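Local coordinates for protein inactive glucansucrase (Lactobacillus reuteri, PDB 5JBD) that belongs to glycoside hydrolase family 70 as an inactive glucansucrase, with a TIM-barrel-type core and a bound calcium ion, at residues D393-L398 and Y469-Q474; N400-K405 and N424-E429; Y431-Q434 and Q440-Q443; F656-P661 and S701-G706. All coordinates share one frame; numbering follows the deposited sequence.

Overall arrangement
Helix 392-406 takes part in interactions 1 and 2, and helix 420-434 in interactions 2 and 3, so these three lie side by side, centres about 11 to 12 Å apart. Interaction 1 joins helix 392-406 to a loop, interaction 4 joins two barrel loops, and both sit closest to the middle of the chain. Their chemistry follows their place: a buried salt bridge in interaction 1, aliphatic packing between helices in interaction 2, backbone N-H groups gripped by one carboxylate in interaction 3, and aromatic and CH-pi packing in interaction 4. Trp427 of interaction 2 touches both Glu471 and Phe659, bridging interactions 1 and 4. Interaction 3, farthest out, combines a buried carboxylate with an exposed glutamine.

Interaction 1: D393-L398 and Y469-Q474; sequences DQRKNL and YNETAQ
Arg395, on helix 392-406, and Glu471, in the loop 469-474, make the whole of this contact. In the loop, Asn470 opens a type I beta turn that Ala473 closes, Ala473 N lying 3.3 Å from Asn470 O. Glu471, second in the turn, points toward the helix, its CG set between backbone N and carbonyl carbon (chi1 70°) and the chain extended beyond. Its OE1 takes the principal bond of the salt bridge: Arg395 NE stands 2.8 Å from Glu471 OE1, with a nearly straight N-H...O angle of 172°. The oxygen lies in the guanidinium plane, whereas the donor comes to the syn side of OE1 but 33° out of the carboxylate plane. Arg395 NH2 adds a weak bond to the same oxygen, 3.4 Å from Glu471 OE1. Glu471 OE2 passes 3.4 Å from Arg395 CG and is hydrogen-bonded to Tyr464 OH and Ser657 OG, so both carboxylate oxygens are held. Asp467 forms a second salt bridge with Arg395 NH2. One residue further, Thr472 OG1 pairs with Tyr431 OH. Such a polar tie joins the segments that follow neighbouring parallel strands, 385-388 and 460-464, of a TIM barrel.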
loop_
_atom_site.group_PDB
_atom_site.type_symbol
_atom_site.label_atom_id
_atom_site.label_comp_id
_atom_site.label_asym_id
_atom_site.label_seq_id
_atom_site.Cartn_x
_atom_site.Cartn_y
_atom_site.Cartn_z
ATOM N N ASP A 393 -0.110 4.202 7.098
ATOM C CA ASP A 393 0.125 5.267 6.109
ATOM C C ASP A 393 0.213 6.650 6.737
ATOM O O ASP A 393 0.993 7.494 6.282
ATOM C CB ASP A 393 -0.966 5.294 5.042
ATOM C CG ASP A 393 -0.827 4.195 4.029
ATOM O OD1 ASP A 393 0.305 3.963 3.553
ATOM O OD2 ASP A 393 -1.857 3.586 3.688
ATOM N N GLN A 394 -0.575 6.900 7.780
ATOM C CA GLN A 394 -0.551 8.214 8.427
ATOM C C GLN A 394 0.745 8.448 9.225
ATOM O O GLN A 394 1.272 9.571 9.238
ATOM C CB GLN A 394 -1.802 8.445 9.290
ATOM C CG GLN A 394 -3.110 8.368 8.499
ATOM C CD GLN A 394 -3.106 9.243 7.254
ATOM O OE1 GLN A 394 -2.665 10.386 7.292
ATOM N NE2 GLN A 394 -3.579 8.700 6.146
ATOM N N ARG A 395 1.237 7.411 9.885
ATOM C CA ARG A 395 2.553 7.479 10.520
ATOM C C ARG A 395 3.655 7.699 9.475
ATOM O O ARG A 395 4.545 8.515 9.701
ATOM C CB ARG A 395 2.847 6.235 11.358
ATOM C CG ARG A 395 4.105 6.365 12.210
ATOM C CD ARG A 395 3.876 7.249 13.419
ATOM N NE ARG A 395 3.423 6.453 14.565
ATOM C CZ ARG A 395 2.502 6.812 15.461
ATOM N NH1 ARG A 395 1.827 7.967 15.371
ATOM N NH2 ARG A 395 2.228 5.977 16.460
ATOM N N LYS A 396 3.553 7.003 8.335
ATOM C CA LYS A 396 4.475 7.184 7.196
ATOM C C LYS A 396 4.491 8.615 6.664
ATOM O O LYS A 396 5.565 9.167 6.410
ATOM C CB LYS A 396 4.149 6.201 6.063
ATOM C CG LYS A 396 4.888 6.444 4.739
ATOM C CD LYS A 396 4.141 5.884 3.542
ATOM C CE LYS A 396 2.884 6.696 3.248
ATOM N NZ LYS A 396 2.281 6.282 1.970
ATOM N N ASN A 397 3.304 9.214 6.488
ATOM C CA ASN A 397 3.198 10.630 6.058
ATOM C C ASN A 397 3.984 11.569 6.969
ATOM O O ASN A 397 4.723 12.431 6.493
ATOM C CB ASN A 397 1.729 11.101 6.024
ATOM C CG ASN A 397 0.936 10.494 4.875
ATOM O OD1 ASN A 397 1.492 9.886 3.945
ATOM N ND2 ASN A 397 -0.384 10.656 4.935
ATOM N N LEU A 398 3.833 11.374 8.276
ATOM C CA LEU A 398 4.494 12.199 9.285
ATOM C C LEU A 398 6.021 12.049 9.231
ATOM O O LEU A 398 6.757 13.041 9.279
ATOM C CB LEU A 398 3.972 11.819 10.673
ATOM C CG LEU A 398 4.170 12.758 11.868
ATOM C CD1 LEU A 398 3.070 12.515 12.896
ATOM C CD2 LEU A 398 5.542 12.591 12.511
ATOM N N TYR A 469 2.757 0.363 21.002
ATOM C CA TYR A 469 4.156 -0.065 21.096
ATOM C C TYR A 469 5.050 0.855 20.275
ATOM O O TYR A 469 4.603 1.419 19.261
ATOM C CB TYR A 469 4.298 -1.524 20.610
ATOM C CG TYR A 469 3.500 -2.484 21.470
ATOM C CD1 TYR A 469 4.040 -3.005 22.659
ATOM C CD2 TYR A 469 2.186 -2.834 21.128
ATOM C CE1 TYR A 469 3.294 -3.857 23.475
ATOM C CE2 TYR A 469 1.437 -3.686 21.932
ATOM C CZ TYR A 469 1.976 -4.193 23.098
ATOM O OH TYR A 469 1.224 -5.032 23.895
ATOM N N ASN A 470 6.309 0.994 20.709
ATOM C CA ASN A 470 7.321 1.693 19.912
ATOM C C ASN A 470 7.616 0.855 18.681
ATOM O O ASN A 470 8.213 -0.219 18.767
ATOM C CB ASN A 470 8.593 1.950 20.721
ATOM C CG ASN A 470 8.383 2.952 21.842
ATOM O OD1 ASN A 470 7.427 3.734 21.836
ATOM N ND2 ASN A 470 9.301 2.950 22.813
ATOM N N GLU A 471 7.164 1.344 17.531
ATOM C CA GLU A 471 6.965 0.497 16.356
ATOM C C GLU A 471 8.237 0.154 15.578
ATOM O O GLU A 471 8.191 -0.743 14.739
ATOM C CB GLU A 471 5.904 1.110 15.436
ATOM C CG GLU A 471 6.312 2.389 14.709
ATOM C CD GLU A 471 5.080 3.197 14.283
ATOM O OE1 GLU A 471 4.505 3.892 15.134
ATOM O OE2 GLU A 471 4.677 3.112 13.110
ATOM N N THR A 472 9.350 0.856 15.844
ATOM C CA THR A 472 10.652 0.501 15.241
ATOM C C THR A 472 11.473 -0.484 16.077
ATOM O O THR A 472 12.478 -0.986 15.580
ATOM C CB THR A 472 11.531 1.734 14.966
ATOM O OG1 THR A 472 11.846 2.369 16.202
ATOM C CG2 THR A 472 10.812 2.723 14.054
ATOM N N ALA A 473 11.081 -0.761 17.326
ATOM C CA ALA A 473 11.762 -1.782 18.116
ATOM C C ALA A 473 11.291 -3.170 17.674
ATOM O O ALA A 473 10.395 -3.303 16.838
ATOM C CB ALA A 473 11.515 -1.581 19.605
ATOM N N GLN A 474 11.911 -4.208 18.226
ATOM C CA GLN A 474 11.445 -5.573 17.987
ATOM C C GLN A 474 9.982 -5.722 18.452
ATOM O O GLN A 474 9.505 -4.978 19.329
ATOM C CB GLN A 474 12.366 -6.595 18.666
ATOM C CG GLN A 474 13.731 -6.712 18.001
ATOM C CD GLN A 474 13.660 -7.301 16.613
ATOM O OE1 GLN A 474 13.154 -8.404 16.424
ATOM N NE2 GLN A 474 14.187 -6.579 15.630
#

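Interaction 2: N400-K405 and N424-E429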
loop_
_atom_site.group_PDB
_atom_site.type_symbol
_atom_site.label_atom_id
_atom_site.label_comp_id
_atom_site.label_asym_id
_atom_site.label_seq_id
_atom_site.Cartn_x
_atom_site.Cartn_y
_atom_site.Cartn_z
ATOM N N ASN A 400 7.854 10.890 6.624
ATOM C CA ASN A 400 8.339 11.462 5.368
ATOM C C ASN A 400 8.354 12.994 5.362
ATOM O O ASN A 400 9.266 13.591 4.770
ATOM C CB ASN A 400 7.540 10.938 4.179
ATOM C CG ASN A 400 7.886 9.490 3.815
ATOM O OD1 ASN A 400 8.942 8.968 4.188
ATOM N ND2 ASN A 400 6.997 8.847 3.066
ATOM N N ARG A 401 7.353 13.622 5.995
ATOM C CA ARG A 401 7.354 15.087 6.195
ATOM C C ARG A 401 8.654 15.494 6.896
ATOM O O ARG A 401 9.355 16.394 6.447
ATOM C CB ARG A 401 6.111 15.610 7.002
ATOM C CG ARG A 401 5.093 16.354 6.134
ATOM C CD ARG A 401 4.313 17.478 6.864
ATOM N NE ARG A 401 3.040 17.794 6.203
ATOM C CZ ARG A 401 2.877 18.373 5.001
ATOM N NH1 ARG A 401 3.914 18.712 4.234
ATOM N NH2 ARG A 401 1.646 18.601 4.540
ATOM N N LEU A 402 8.976 14.785 7.971
ATOM C CA LEU A 402 10.184 15.037 8.758
ATOM C C LEU A 402 11.466 14.792 7.938
ATOM O O LEU A 402 12.401 15.585 8.023
ATOM C CB LEU A 402 10.145 14.195 10.038
ATOM C CG LEU A 402 11.065 14.445 11.237
ATOM C CD1 LEU A 402 11.266 15.924 11.536
ATOM C CD2 LEU A 402 10.494 13.724 12.456
ATOM N N ILE A 403 11.491 13.740 7.117
ATOM C CA ILE A 403 12.630 13.475 6.216
ATOM C C ILE A 403 12.824 14.639 5.236
ATOM O O ILE A 403 13.944 15.131 5.055
ATOM C CB ILE A 403 12.470 12.141 5.435
ATOM C CG1 ILE A 403 12.631 10.940 6.376
ATOM C CG2 ILE A 403 13.491 12.026 4.305
ATOM C CD1 ILE A 403 12.266 9.599 5.756
ATOM N N ILE A 404 11.733 15.063 4.609
ATOM C CA ILE A 404 11.770 16.147 3.624
ATOM C C ILE A 404 12.260 17.439 4.275
ATOM O O ILE A 404 13.106 18.135 3.706
ATOM C CB ILE A 404 10.391 16.362 2.937
ATOM C CG1 ILE A 404 10.037 15.151 2.050
ATOM C CG2 ILE A 404 10.382 17.642 2.079
ATOM C CD1 ILE A 404 8.551 15.015 1.775
ATOM N N LYS A 405 11.757 17.737 5.468
ATOM C CA LYS A 405 12.193 18.918 6.216
ATOM C C LYS A 405 13.678 18.853 6.593
ATOM O O LYS A 405 14.403 19.845 6.452
ATOM C CB LYS A 405 11.355 19.118 7.482
ATOM C CG LYS A 405 11.818 20.302 8.322
ATOM C CD LYS A 405 10.779 20.799 9.312
ATOM C CE LYS A 405 11.144 22.191 9.819
ATOM N NZ LYS A 405 10.921 22.318 11.283
ATOM N N ASN A 424 15.896 6.747 9.951
ATOM C CA ASN A 424 16.411 6.488 11.297
ATOM C C ASN A 424 16.537 7.779 12.099
ATOM O O ASN A 424 16.217 7.801 13.298
ATOM C CB ASN A 424 17.789 5.798 11.248
ATOM C CG ASN A 424 17.734 4.411 10.654
ATOM O OD1 ASN A 424 16.688 3.756 10.642
ATOM N ND2 ASN A 424 18.877 3.941 10.158
ATOM N N GLN A 425 17.024 8.832 11.431
ATOM C CA GLN A 425 17.137 10.154 12.015
ATOM C C GLN A 425 15.736 10.683 12.349
ATOM O O GLN A 425 15.510 11.192 13.435
ATOM C CB GLN A 425 17.840 11.114 11.043
ATOM C CG GLN A 425 17.991 12.544 11.558
ATOM C CD GLN A 425 18.483 13.518 10.497
ATOM O OE1 GLN A 425 19.145 13.129 9.533
ATOM N NE2 GLN A 425 18.153 14.790 10.668
ATOM N N ALA A 426 14.821 10.576 11.390
ATOM C CA ALA A 426 13.426 11.001 11.611
ATOM C C ALA A 426 12.795 10.297 12.821
ATOM O O ALA A 426 12.120 10.935 13.620
ATOM C CB ALA A 426 12.610 10.773 10.352
ATOM N N TRP A 427 13.019 8.993 12.964
ATOM C CA TRP A 427 12.481 8.249 14.128
ATOM C C TRP A 427 13.057 8.661 15.469
ATOM O O TRP A 427 12.324 8.773 16.452
ATOM C CB TRP A 427 12.580 6.727 13.930
ATOM C CG TRP A 427 11.367 6.250 13.214
ATOM C CD1 TRP A 427 11.255 5.930 11.895
ATOM C CD2 TRP A 427 10.056 6.132 13.777
ATOM N NE1 TRP A 427 9.944 5.575 11.608
ATOM C CE2 TRP A 427 9.193 5.691 12.747
ATOM C CE3 TRP A 427 9.530 6.336 15.066
ATOM C CZ2 TRP A 427 7.825 5.467 12.958
ATOM C CZ3 TRP A 427 8.172 6.104 15.278
ATOM C CH2 TRP A 427 7.336 5.676 14.223
ATOM N N GLN A 428 14.366 8.915 15.519
ATOM C CA GLN A 428 14.964 9.458 16.738
ATOM C C GLN A 428 14.286 10.794 17.083
ATOM O O GLN A 428 13.908 11.012 18.229
ATOM C CB GLN A 428 16.473 9.645 16.588
ATOM C CG GLN A 428 17.188 9.856 17.909
ATOM C CD GLN A 428 18.699 9.861 17.753
ATOM O OE1 GLN A 428 19.274 10.783 17.167
ATOM N NE2 GLN A 428 19.352 8.832 18.283
ATOM N N GLU A 429 14.114 11.656 16.077
ATOM C CA GLU A 429 13.447 12.959 16.263
ATOM C C GLU A 429 11.996 12.797 16.699
ATOM O O GLU A 429 11.548 13.490 17.609
ATOM C CB GLU A 429 13.537 13.796 14.980
ATOM C CG GLU A 429 14.954 14.293 14.703
ATOM C CD GLU A 429 15.157 14.803 13.288
ATOM O OE1 GLU A 429 14.266 14.607 12.429
ATOM O OE2 GLU A 429 16.226 15.392 13.019
#
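Leu402 and Ile403 close on Ala426 where two successive helices of the barrel domain, 392-406 and 420-434, cross in a helix-helix packing. The axes of the short segments approach to 9.0 Å at a signed angle of 111°, and the small alanine lets the backbones come near: Leu402 CA and Ala426 CA are 5.9 Å apart. In the first shell, the Ala426 methyl meets both aliphatic residues, with Ile403 CG1 4.0 Å from Ala426 CB and Leu402 CG 4.1 Å from the same CB. With its CG opposite the backbone N (chi1 -165°), Leu402 spreads its branch over both Ala426 and Glu429. CD2 reaches the backbone, 3.4 Å from Ala426 O, while CG and CD1 lie beside the Glu429 carboxylate, Leu402 CD1 3.4 Å from Glu429 OE1. The leucine therefore packs against polar oxygens as well as against a methyl group.

Further out, Tyr441 lies against Leu402, and Trp427 turns from this interface toward Arg395 and Ile399. Asp406 stands close to Glu429 OE1, a pairing of like charges that could raise the proton affinity of either acid. The orientation of Glu429 is steadied from its own helix, one turn back: Gln425 NE2 donates to Glu429 OE2 over 3.1 Å at 170°, approaching from above the carboxylate plane while the oxygen remains close to the glutamine amide plane.

Interaction 3: Y431-Q434 and Q440-Q443; sequences YADQ and QYAQ
Asp433 thrusts its carboxylate into the backbone of 440-442, and three consecutive N-H groups close on it. Gln440 N is 2.7 Å from Asp433 OD1, bonded through the syn lone pair and almost straight at 173°. The other oxygen accepts twice: Ala442 N, 2.8 Å from Asp433 OD2, comes nearly on the extension of its C-O bond, with an N-H...O angle of 176°, whereas Tyr441 N, 2.9 Å from Asp433 OD2, descends from 43° above the carboxylate plane. Three bonds, shared between both oxygens, should restrict rotation of the buried carboxylate, and three N-H dipoles would be expected to stabilise its negative charge. The contact thus fastens the last turn of helix 420-434 to the loop leading to helix 446-455, the link between two successive helices of the barrel domain.

Apolar packing continues the buried side, with Ala442 CB 4.0 Å from Gln434 CA. Toward solvent the contact thins. Beyond its N-H, the exposed Gln440 offers the carboxylate just the root of its side chain: Gln440 CB is 3.6 Å from Asp433 OD1, and its amide leads away, the residue touching a crystal neighbour. Tyr441 stays nearby, its CD2 3.9 Å from Asp433 CG, while Gln440 CB lies over the centre of one ring face.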
loop_
_atom_site.group_PDB
_atom_site.type_symbol
_atom_site.label_atom_id
_atom_site.label_comp_id
_atom_site.label_asym_id
_atom_site.label_seq_id
_atom_site.Cartn_x
_atom_site.Cartn_y
_atom_site.Cartn_z
ATOM N N TYR A 431 10.478 10.088 18.291
ATOM C CA TYR A 431 10.304 9.554 19.658
ATOM C C TYR A 431 10.560 10.614 20.727
ATOM O O TYR A 431 9.845 10.672 21.724
ATOM C CB TYR A 431 11.219 8.360 19.958
ATOM C CG TYR A 431 10.861 7.045 19.292
ATOM C CD1 TYR A 431 9.628 6.424 19.516
ATOM C CD2 TYR A 431 11.782 6.403 18.474
ATOM C CE1 TYR A 431 9.311 5.213 18.916
ATOM C CE2 TYR A 431 11.476 5.197 17.875
ATOM C CZ TYR A 431 10.247 4.603 18.107
ATOM O OH TYR A 431 9.970 3.403 17.510
ATOM N N ALA A 432 11.587 11.441 20.518
ATOM C CA ALA A 432 11.877 12.546 21.435
ATOM C C ALA A 432 10.724 13.561 21.419
ATOM O O ALA A 432 10.272 14.004 22.467
ATOM C CB ALA A 432 13.183 13.219 21.073
ATOM N N ASP A 433 10.236 13.886 20.228
ATOM C CA ASP A 433 9.128 14.855 20.082
ATOM C C ASP A 433 7.827 14.341 20.695
ATOM O O ASP A 433 7.102 15.102 21.352
ATOM C CB ASP A 433 8.924 15.233 18.612
ATOM C CG ASP A 433 7.969 16.385 18.436
ATOM O OD1 ASP A 433 8.340 17.529 18.782
ATOM O OD2 ASP A 433 6.841 16.160 17.926
ATOM N N GLN A 434 7.524 13.062 20.504
ATOM C CA GLN A 434 6.289 12.465 21.057
ATOM C C GLN A 434 6.173 12.636 22.579
ATOM O O GLN A 434 5.065 12.805 23.107
ATOM C CB GLN A 434 6.201 10.979 20.669
ATOM C CG GLN A 434 4.871 10.293 20.956
ATOM C CD GLN A 434 4.857 8.828 20.520
ATOM O OE1 GLN A 434 5.764 8.042 20.860
ATOM N NE2 GLN A 434 3.853 8.456 19.760
ATOM N N GLN A 440 6.461 19.402 18.090
ATOM C CA GLN A 440 6.687 20.058 16.797
ATOM C C GLN A 440 6.166 19.248 15.619
ATOM O O GLN A 440 5.827 19.824 14.582
ATOM C CB GLN A 440 8.193 20.321 16.589
ATOM C CG GLN A 440 8.779 21.359 17.526
ATOM C CD GLN A 440 8.113 22.695 17.330
ATOM O OE1 GLN A 440 8.359 23.417 16.349
ATOM N NE2 GLN A 440 7.221 23.013 18.254
ATOM N N TYR A 441 6.128 17.919 15.774
ATOM C CA TYR A 441 5.802 16.997 14.685
ATOM C C TYR A 441 4.685 16.013 15.017
ATOM O O TYR A 441 3.834 15.750 14.177
ATOM C CB TYR A 441 7.051 16.202 14.280
ATOM C CG TYR A 441 8.304 17.042 14.109
ATOM C CD1 TYR A 441 8.349 18.068 13.171
ATOM C CD2 TYR A 441 9.441 16.814 14.900
ATOM C CE1 TYR A 441 9.481 18.850 13.015
ATOM C CE2 TYR A 441 10.587 17.593 14.751
ATOM C CZ TYR A 441 10.600 18.608 13.809
ATOM O OH TYR A 441 11.724 19.382 13.639
ATOM N N ALA A 442 4.726 15.429 16.206
ATOM C CA ALA A 442 3.773 14.411 16.624
ATOM C C ALA A 442 2.421 15.006 17.020
ATOM O O ALA A 442 2.312 16.174 17.376
ATOM C CB ALA A 442 4.333 13.611 17.796
ATOM N N GLN A 443 1.400 14.156 16.970
ATOM C CA GLN A 443 0.032 14.567 17.286
ATOM C C GLN A 443 -0.137 14.961 18.733
ATOM O O GLN A 443 0.353 14.287 19.623
ATOM C CB GLN A 443 -0.945 13.418 16.971
ATOM C CG GLN A 443 -1.183 13.233 15.495
ATOM C CD GLN A 443 -2.072 14.317 14.944
ATOM O OE1 GLN A 443 -1.634 15.186 14.190
ATOM N NE2 GLN A 443 -3.319 14.278 15.324
#

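Interaction 4: F656-P661 and S701-G706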
loop_
_atom_site.group_PDB
_atom_site.type_symbol
_atom_site.label_atom_id
_atom_site.label_comp_id
_atom_site.label_asym_id
_atom_site.label_seq_id
_atom_site.Cartn_x
_atom_site.Cartn_y
_atom_site.Cartn_z
ATOM N N PHE A 656 0.513 -4.080 12.487
ATOM C CA PHE A 656 1.838 -3.802 11.939
ATOM C C PHE A 656 2.098 -2.327 11.710
ATOM O O PHE A 656 1.169 -1.496 11.732
ATOM C CB PHE A 656 2.029 -4.551 10.617
ATOM C CG PHE A 656 1.272 -3.970 9.446
ATOM C CD1 PHE A 656 -0.084 -4.213 9.287
ATOM C CD2 PHE A 656 1.928 -3.208 8.480
ATOM C CE1 PHE A 656 -0.783 -3.689 8.202
ATOM C CE2 PHE A 656 1.237 -2.678 7.399
ATOM C CZ PHE A 656 -0.123 -2.927 7.255
ATOM N N SER A 657 3.377 -2.037 11.465
ATOM C CA SER A 657 3.851 -0.738 10.991
ATOM C C SER A 657 4.746 -0.978 9.776
ATOM O O SER A 657 5.427 -2.003 9.700
ATOM C CB SER A 657 4.675 -0.040 12.095
ATOM O OG SER A 657 5.437 1.057 11.577
ATOM N N LEU A 658 4.797 -0.016 8.860
ATOM C CA LEU A 658 5.780 -0.049 7.779
ATOM C C LEU A 658 7.229 -0.039 8.305
ATOM O O LEU A 658 8.128 -0.577 7.652
ATOM C CB LEU A 658 5.591 1.150 6.833
ATOM C CG LEU A 658 4.251 1.308 6.120
ATOM C CD1 LEU A 658 4.268 2.529 5.208
ATOM C CD2 LEU A 658 3.922 0.075 5.294
ATOM N N PHE A 659 7.443 0.561 9.473
ATOM C CA PHE A 659 8.782 0.749 10.057
ATOM C C PHE A 659 9.144 -0.328 11.069
ATOM O O PHE A 659 10.118 -0.202 11.818
ATOM C CB PHE A 659 8.854 2.127 10.706
ATOM C CG PHE A 659 8.526 3.236 9.757
ATOM C CD1 PHE A 659 9.494 3.738 8.896
ATOM C CD2 PHE A 659 7.235 3.765 9.703
ATOM C CE1 PHE A 659 9.195 4.754 8.004
ATOM C CE2 PHE A 659 6.927 4.785 8.814
ATOM C CZ PHE A 659 7.907 5.284 7.963
ATOM N N GLN A 660 8.364 -1.399 11.070
ATOM C CA GLN A 660 8.644 -2.573 11.859
ATOM C C GLN A 660 9.980 -3.134 11.355
ATOM O O GLN A 660 10.185 -3.219 10.149
ATOM C CB GLN A 660 7.503 -3.574 11.667
ATOM C CG GLN A 660 7.444 -4.692 12.680
ATOM C CD GLN A 660 6.291 -5.636 12.411
ATOM O OE1 GLN A 660 5.188 -5.222 12.018
ATOM N NE2 GLN A 660 6.534 -6.915 12.630
ATOM N N PRO A 661 10.900 -3.465 12.268
ATOM C CA PRO A 661 12.213 -3.965 11.837
ATOM C C PRO A 661 12.181 -5.434 11.402
ATOM O O PRO A 661 11.252 -6.165 11.747
ATOM C CB PRO A 661 13.055 -3.828 13.104
ATOM C CG PRO A 661 12.090 -4.100 14.201
ATOM C CD PRO A 661 10.787 -3.449 13.739
ATOM N N SER A 701 12.096 -3.305 -2.085
ATOM C CA SER A 701 11.045 -2.380 -1.632
ATOM C C SER A 701 11.522 -1.591 -0.400
ATOM O O SER A 701 12.376 -2.047 0.367
ATOM C CB SER A 701 9.737 -3.129 -1.344
ATOM O OG SER A 701 9.812 -3.936 -0.182
ATOM N N ARG A 702 10.975 -0.397 -0.230
ATOM C CA ARG A 702 11.397 0.491 0.841
ATOM C C ARG A 702 11.224 -0.113 2.240
ATOM O O ARG A 702 12.108 0.024 3.088
ATOM C CB ARG A 702 10.638 1.812 0.727
ATOM C CG ARG A 702 11.087 2.904 1.691
ATOM C CD ARG A 702 10.522 4.248 1.247
ATOM N NE ARG A 702 11.155 4.699 0.005
ATOM C CZ ARG A 702 10.733 5.697 -0.765
ATOM N NH1 ARG A 702 9.642 6.405 -0.455
ATOM N NH2 ARG A 702 11.421 5.995 -1.864
ATOM N N TYR A 703 10.100 -0.785 2.475
ATOM C CA TYR A 703 9.765 -1.258 3.812
ATOM C C TYR A 703 9.697 -2.774 3.977
ATOM O O TYR A 703 9.667 -3.265 5.111
ATOM C CB TYR A 703 8.433 -0.634 4.252
ATOM C CG TYR A 703 8.380 0.893 4.185
ATOM C CD1 TYR A 703 9.169 1.681 5.012
ATOM C CD2 TYR A 703 7.521 1.538 3.300
ATOM C CE1 TYR A 703 9.115 3.069 4.954
ATOM C CE2 TYR A 703 7.459 2.917 3.229
ATOM C CZ TYR A 703 8.250 3.684 4.059
ATOM O OH TYR A 703 8.175 5.049 3.977
ATOM N N ASN A 704 9.699 -3.531 2.871
ATOM C CA ASN A 704 9.561 -5.003 2.936
ATOM C C ASN A 704 8.296 -5.423 3.715
ATOM O O ASN A 704 8.296 -6.428 4.433
ATOM C CB ASN A 704 10.839 -5.652 3.536
ATOM C CG ASN A 704 11.823 -6.095 2.470
ATOM O OD1 ASN A 704 12.013 -7.286 2.247
ATOM N ND2 ASN A 704 12.443 -5.135 1.795
ATOM N N GLU A 705 7.232 -4.626 3.577
ATOM C CA GLU A 705 6.008 -4.791 4.379
ATOM C C GLU A 705 4.983 -5.744 3.778
ATOM O O GLU A 705 4.100 -6.204 4.504
ATOM C CB GLU A 705 5.324 -3.429 4.655
ATOM C CG GLU A 705 4.447 -2.859 3.536
ATOM C CD GLU A 705 5.199 -2.546 2.249
ATOM O OE1 GLU A 705 6.413 -2.268 2.296
ATOM O OE2 GLU A 705 4.598 -2.627 1.169
ATOM N N GLY A 706 5.065 -5.989 2.468
ATOM C CA GLY A 706 4.155 -6.906 1.790
ATOM C C GLY A 706 3.198 -6.341 0.748
ATOM O O GLY A 706 2.610 -7.121 0.002
#
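Leu658 and Tyr703 mark the closest backbone approach, 5.8 Å between their CA atoms, with Leu658 in a type I beta turn running from Ser657 to Gln660. The two segments are neighbouring beta-alpha loops of the TIM barrel, one following strand 652-654 and the other beyond strand 688-691. Tyr703 supplies the principal surface. Leu658 CB makes a CH-pi contact over one face of that ring, 4.0 Å from its centroid and 17° off the normal, while Arg702 CG covers the opposite face; the ring is thereby sandwiched between aliphatic groups. Phe659 meets Tyr703 differently. Its CB points away from the other loop, but a CG set beside the backbone N (chi1 -56°) brings the ring back to a T-shaped pair, in which the edge of Tyr703 meets the face of Phe659 with the planes at 73° and Tyr703 CE1 3.5 Å from Phe659 CE1. Ser657 OG accepts from Phe659 N at 2.9 Å, an ST turn at the start of the beta turn. Trp427 adds a further edge-to-face partner for Phe659. Glu705 lies alongside the leucine, pointing the same way, and the methyl Leu658 CD2 rests 3.5 Å from Glu705 CG.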